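Local coordinates for RhCC (Rhodococcus jostii, PDB 4U5R), which is a metal-binding member of the tautomerase superfamily that probably works as an unusual cofactor-independent oxygenase, at residues 3-8 with 41-46; 63-68 with 104-109. The protein carries 1 engineered substitution. One frame throughout, in Å; residues are numbered along the deposited sequence.

Interaction 1 of 2, residues 3-8 with 41-46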
# COMPACT_ATOMS: atom_id res chain seq x y z
N TRP B 3 -2.14 9.46 2.19
CA TRP B 3 -1.98 9.03 3.58
C TRP B 3 -3.07 8.08 4.03
O TRP B 3 -4.25 8.30 3.77
CB TRP B 3 -1.99 10.23 4.53
CG TRP B 3 -0.79 11.11 4.53
CD1 TRP B 3 -0.25 11.78 3.47
CD2 TRP B 3 -0.03 11.47 5.68
NE1 TRP B 3 0.84 12.51 3.89
CE2 TRP B 3 0.99 12.34 5.24
CE3 TRP B 3 -0.08 11.11 7.03
CZ2 TRP B 3 1.95 12.87 6.12
CZ3 TRP B 3 0.86 11.65 7.90
CH2 TRP B 3 1.87 12.51 7.44
N GLU B 4 -2.66 7.03 4.73
CA GLU B 4 -3.58 6.15 5.42
C GLU B 4 -3.33 6.24 6.91
O GLU B 4 -2.21 6.04 7.34
CB GLU B 4 -3.39 4.72 4.98
CG GLU B 4 -3.83 4.40 3.59
CD GLU B 4 -3.45 2.99 3.23
OE1 GLU B 4 -2.23 2.70 3.20
OE2 GLU B 4 -4.35 2.15 3.03
N ILE B 5 -4.38 6.51 7.69
CA ILE B 5 -4.24 6.52 9.13
C ILE B 5 -5.21 5.52 9.74
O ILE B 5 -6.42 5.68 9.69
CB ILE B 5 -4.47 7.95 9.69
CG1 ILE B 5 -3.47 8.90 9.03
CG2 ILE B 5 -4.32 7.96 11.21
CD1 ILE B 5 -3.55 10.34 9.48
N PHE B 6 -4.64 4.44 10.28
CA PHE B 6 -5.40 3.36 10.89
C PHE B 6 -5.49 3.59 12.39
O PHE B 6 -4.47 3.60 13.06
CB PHE B 6 -4.72 2.01 10.63
CG PHE B 6 -4.64 1.64 9.18
CD1 PHE B 6 -5.65 0.93 8.58
CD2 PHE B 6 -3.50 1.96 8.43
CE1 PHE B 6 -5.56 0.55 7.25
CE2 PHE B 6 -3.41 1.59 7.10
CZ PHE B 6 -4.45 0.89 6.50
N THR B 7 -6.70 3.79 12.91
CA THR B 7 -6.91 4.14 14.32
C THR B 7 -7.83 3.18 15.06
O THR B 7 -8.66 2.51 14.44
CB THR B 7 -7.55 5.54 14.47
OG1 THR B 7 -8.93 5.47 14.07
CG2 THR B 7 -6.83 6.58 13.64
N PRO B 8 -7.71 3.11 16.40
CA PRO B 8 -8.79 2.49 17.17
C PRO B 8 -10.11 3.10 16.76
O PRO B 8 -10.14 4.31 16.50
CB PRO B 8 -8.45 2.85 18.62
CG PRO B 8 -6.97 3.03 18.62
CD PRO B 8 -6.62 3.60 17.26
N VAL B 41 -6.00 12.15 2.71
CA VAL B 41 -5.84 11.43 3.97
C VAL B 41 -7.05 10.52 4.19
O VAL B 41 -8.21 10.97 4.29
CB VAL B 41 -5.68 12.38 5.18
CG1 VAL B 41 -5.48 11.56 6.45
CG2 VAL B 41 -4.51 13.32 4.99
N LEU B 42 -6.79 9.22 4.28
CA LEU B 42 -7.86 8.26 4.47
C LEU B 42 -7.82 7.75 5.92
O LEU B 42 -6.83 7.15 6.33
CB LEU B 42 -7.74 7.08 3.48
CG LEU B 42 -7.56 7.43 2.00
CD1 LEU B 42 -7.51 6.16 1.15
CD2 LEU B 42 -8.68 8.34 1.52
N PHE B 43 -8.88 8.02 6.67
CA PHE B 43 -9.00 7.52 8.04
C PHE B 43 -9.70 6.17 8.07
O PHE B 43 -10.80 6.01 7.55
CB PHE B 43 -9.75 8.52 8.92
CG PHE B 43 -8.99 9.77 9.17
CD1 PHE B 43 -8.05 9.82 10.19
CD2 PHE B 43 -9.19 10.89 8.39
CE1 PHE B 43 -7.31 10.96 10.41
CE2 PHE B 43 -8.46 12.04 8.61
CZ PHE B 43 -7.53 12.08 9.63
N LYS B 44 -9.06 5.20 8.70
CA LYS B 44 -9.58 3.85 8.71
C LYS B 44 -9.74 3.40 10.16
O LYS B 44 -8.76 3.11 10.85
CB LYS B 44 -8.66 2.93 7.89
CG LYS B 44 -8.61 3.32 6.40
CD LYS B 44 -7.49 2.63 5.64
CE LYS B 44 -7.56 2.90 4.15
NZ LYS B 44 -6.69 1.94 3.42
N ASP B 45 -10.99 3.38 10.63
CA ASP B 45 -11.31 2.90 11.96
C ASP B 45 -11.14 1.39 12.04
O ASP B 45 -11.72 0.65 11.23
CB ASP B 45 -12.74 3.31 12.35
CG ASP B 45 -12.78 4.63 13.11
OD1 ASP B 45 -11.72 5.24 13.33
OD2 ASP B 45 -13.89 5.05 13.50
N MET B 46 -10.33 0.94 12.99
CA MET B 46 -10.12 -0.49 13.19
C MET B 46 -10.83 -0.96 14.45
O MET B 46 -10.55 -0.46 15.54
CB MET B 46 -8.63 -0.81 13.31
CG MET B 46 -7.83 -0.39 12.09
SD MET B 46 -8.28 -1.30 10.59
CE MET B 46 -7.73 -2.97 10.95

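Interaction 2 of 2, residues 63-68 with 104-109. Engineered in segment 104-109: A106 (natural residue Asp).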
# COMPACT_ATOMS: atom_id res chain seq x y z
N ARG B 63 -1.50 3.28 13.25
CA ARG B 63 -0.52 2.97 12.20
C ARG B 63 -0.72 3.89 11.00
O ARG B 63 -1.83 3.96 10.46
CB ARG B 63 -0.63 1.49 11.79
CG ARG B 63 0.52 0.95 10.94
CD ARG B 63 1.85 1.17 11.64
NE ARG B 63 2.94 0.47 10.98
CZ ARG B 63 3.67 0.94 9.97
NH1 ARG B 63 3.43 2.14 9.45
NH2 ARG B 63 4.64 0.18 9.48
N ILE B 64 0.34 4.59 10.59
CA ILE B 64 0.28 5.54 9.47
C ILE B 64 1.18 5.08 8.33
O ILE B 64 2.32 4.67 8.56
CB ILE B 64 0.73 6.96 9.90
CG1 ILE B 64 -0.02 7.44 11.15
CG2 ILE B 64 0.63 7.92 8.70
CD1 ILE B 64 0.85 7.38 12.42
N ARG B 65 0.67 5.12 7.11
CA ARG B 65 1.48 4.78 5.94
C ARG B 65 1.19 5.78 4.84
O ARG B 65 0.05 6.12 4.62
CB ARG B 65 1.18 3.36 5.45
CG ARG B 65 2.02 2.95 4.25
CD ARG B 65 1.43 1.77 3.49
NE ARG B 65 2.38 1.33 2.48
CZ ARG B 65 2.53 1.92 1.30
NH1 ARG B 65 1.76 2.95 0.96
NH2 ARG B 65 3.46 1.47 0.46
N LEU B 66 2.20 6.24 4.11
CA LEU B 66 1.91 7.19 3.05
C LEU B 66 2.76 6.94 1.84
O LEU B 66 3.88 6.48 1.98
CB LEU B 66 2.08 8.61 3.58
CG LEU B 66 3.39 9.05 4.24
CD1 LEU B 66 3.81 10.45 3.82
CD2 LEU B 66 3.28 8.95 5.75
N ASP B 67 2.19 7.16 0.65
CA ASP B 67 2.97 7.27 -0.59
C ASP B 67 3.23 8.72 -0.95
O ASP B 67 2.34 9.57 -0.85
CB ASP B 67 2.24 6.63 -1.78
CG ASP B 67 2.10 5.12 -1.68
OD1 ASP B 67 2.96 4.43 -1.10
OD2 ASP B 67 1.12 4.59 -2.23
N HIS B 68 4.45 8.99 -1.42
CA HIS B 68 4.76 10.25 -2.06
C HIS B 68 4.86 10.00 -3.55
O HIS B 68 5.60 9.11 -3.97
CB HIS B 68 6.07 10.83 -1.53
CG HIS B 68 5.92 11.59 -0.25
ND1 HIS B 68 6.98 12.24 0.33
CD2 HIS B 68 4.85 11.82 0.55
CE1 HIS B 68 6.57 12.85 1.43
NE2 HIS B 68 5.28 12.60 1.59
N HIS B 104 5.49 5.06 8.18
CA HIS B 104 6.50 4.93 7.13
C HIS B 104 6.01 5.46 5.79
O HIS B 104 4.80 5.61 5.55
CB HIS B 104 7.01 3.47 7.02
CG HIS B 104 6.07 2.51 6.35
ND1 HIS B 104 4.96 1.98 6.98
CD2 HIS B 104 6.12 1.91 5.14
CE1 HIS B 104 4.35 1.14 6.17
NE2 HIS B 104 5.04 1.08 5.04
N ILE B 105 6.97 5.79 4.93
CA ILE B 105 6.73 6.38 3.62
C ILE B 105 7.32 5.55 2.49
O ILE B 105 8.41 4.99 2.60
CB ILE B 105 7.32 7.80 3.49
CG1 ILE B 105 7.08 8.62 4.76
CG2 ILE B 105 6.78 8.49 2.24
CD1 ILE B 105 7.47 10.09 4.63
N ALA B 106 6.60 5.48 1.39
CA ALA B 106 7.12 4.91 0.16
C ALA B 106 7.05 5.97 -0.93
O ALA B 106 6.20 6.86 -0.88
CB ALA B 106 6.33 3.67 -0.23
N GLU B 107 7.96 5.90 -1.90
CA GLU B 107 7.94 6.79 -3.05
C GLU B 107 7.54 5.94 -4.25
O GLU B 107 8.11 4.86 -4.47
CB GLU B 107 9.31 7.46 -3.25
CG GLU B 107 9.75 8.30 -2.05
CD GLU B 107 11.04 9.07 -2.28
OE1 GLU B 107 12.06 8.45 -2.66
OE2 GLU B 107 11.05 10.30 -2.08
N THR B 108 6.54 6.41 -4.99
CA THR B 108 5.99 5.70 -6.14
C THR B 108 6.15 6.57 -7.39
O THR B 108 6.35 7.79 -7.27
CB THR B 108 4.49 5.31 -5.91
OG1 THR B 108 3.68 6.48 -5.94
CG2 THR B 108 4.30 4.61 -4.56
N PRO B 109 6.12 5.95 -8.58
CA PRO B 109 6.45 6.68 -9.82
C PRO B 109 5.51 7.84 -10.18
O PRO B 109 4.30 7.65 -10.33
CB PRO B 109 6.37 5.60 -10.90
CG PRO B 109 6.57 4.33 -10.20
CD PRO B 109 6.01 4.50 -8.81
O HOH W 1 9.04 12.08 -1.60

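Interaction 1 of 2, residues 3-8 with 41-46
A beta-alpha-beta crossover brings these two strands together: strand 2-8 leads into helix 14-32, and the chain returns as strand 40-46, parallel to the first. Five main-chain hydrogen bonds join 3-8 to 41-46, from L42 N to W3 O (2.7 Å) through to M46 N on T7 O, the last lying nearly along the C=O axis.

The two faces differ in character. On that of E4, F6 and K44, the extended K44 chain runs alongside the F6 ring, its CD 3.3 Å from F6 CE1. Lysine suits this place because its methylenes run beside an aromatic while its end reaches a charge: K44 NZ meets E4 OE2 on the anti lone pair in a very short salt bridge of 2.4 Å. At the edge of the same ring, M46 SD lies 4.0 Å from F6 CD1, a Met-aromatic contact made by a methionine bent at chi2 and chi3.

The opposite face is mainly apolar. I5 CD1 touches V41 CG1 at 3.8 Å and F43 CE1 at 3.9 Å, while T7 OG1 donates to P8 O at 3.0 Å.

W3 and I5 pack on I24 of helix 14-32, and V41 and F43 also touch this helix. Strand 61-68 flanks 3-8 on its other edge, and V41 and L42 pair antiparallel with a strand of the second subunit.

Interaction 2 of 2, residues 63-68 with 104-109
The H104 imidazole has R65 CG over one face, 3.5 Å from its CE1, and R63 at its edge. R63 NH1 donates to H104 ND1 at 2.9 Å, within 1° of the ring plane, the two planes 73° apart. With ND1 accepting, NE2 probably donates to D67 of the third subunit. An alanine here would probably cost R63 this acceptor, R65 its packing surface and the interface a bond.

The H68 ring carries I105 CG2 over the centre of one face, a CH-pi contact 4.1 Å from the centroid. At its edge a water joins H68 ND1 (2.8 Å) to E107 OE2, which also accepts from M73 N; H68 NE2 is hydrogen-bonded to the Y28 hydroxyl. Branched L66 and I105 suit the helix-covered face, L66 CG 3.8 Å from I105 CG1.

R65 lays its NH1 on D67 OD1 (2.8 Å), above the carboxylate plane; R65 NE bridges D67 OD2 of the third subunit, and D67 OD2 takes R65 of the second. The CB of the engineered A106 lies 3.6 Å from D67 OD1; the natural aspartate belongs to a Mg(2+) site, empty of metal in this chain.

Parallel pairing of 63-68 with 104-108 marks a beta-alpha-beta unit, spanned by helix 76-90, of the tautomerase superfamily fold.

How the interactions relate
Interactions 1 and 2 each pair the two strands of one beta-alpha-beta unit, and the units meet where strands 2-8 and 61-68 run antiparallel in the middle of a single sheet. The seam is made by probable hydrogen bonds from E4 N to R65 O and from F6 N to R63 O, each 2.9 Å. On the face of W3 and L66, W3 NE1 packs 3.6 Å from L66 CD1, and the Y28 hydroxyl bonds both W3 and H68. On the face of E4 and R65, E4 OE1 is hydrogen-bonded to a Tris molecule, probably from the crystallisation liquor. The E4 side chain is about 9 Å, between nearest atoms, from that of A106, at the altered magnesium site.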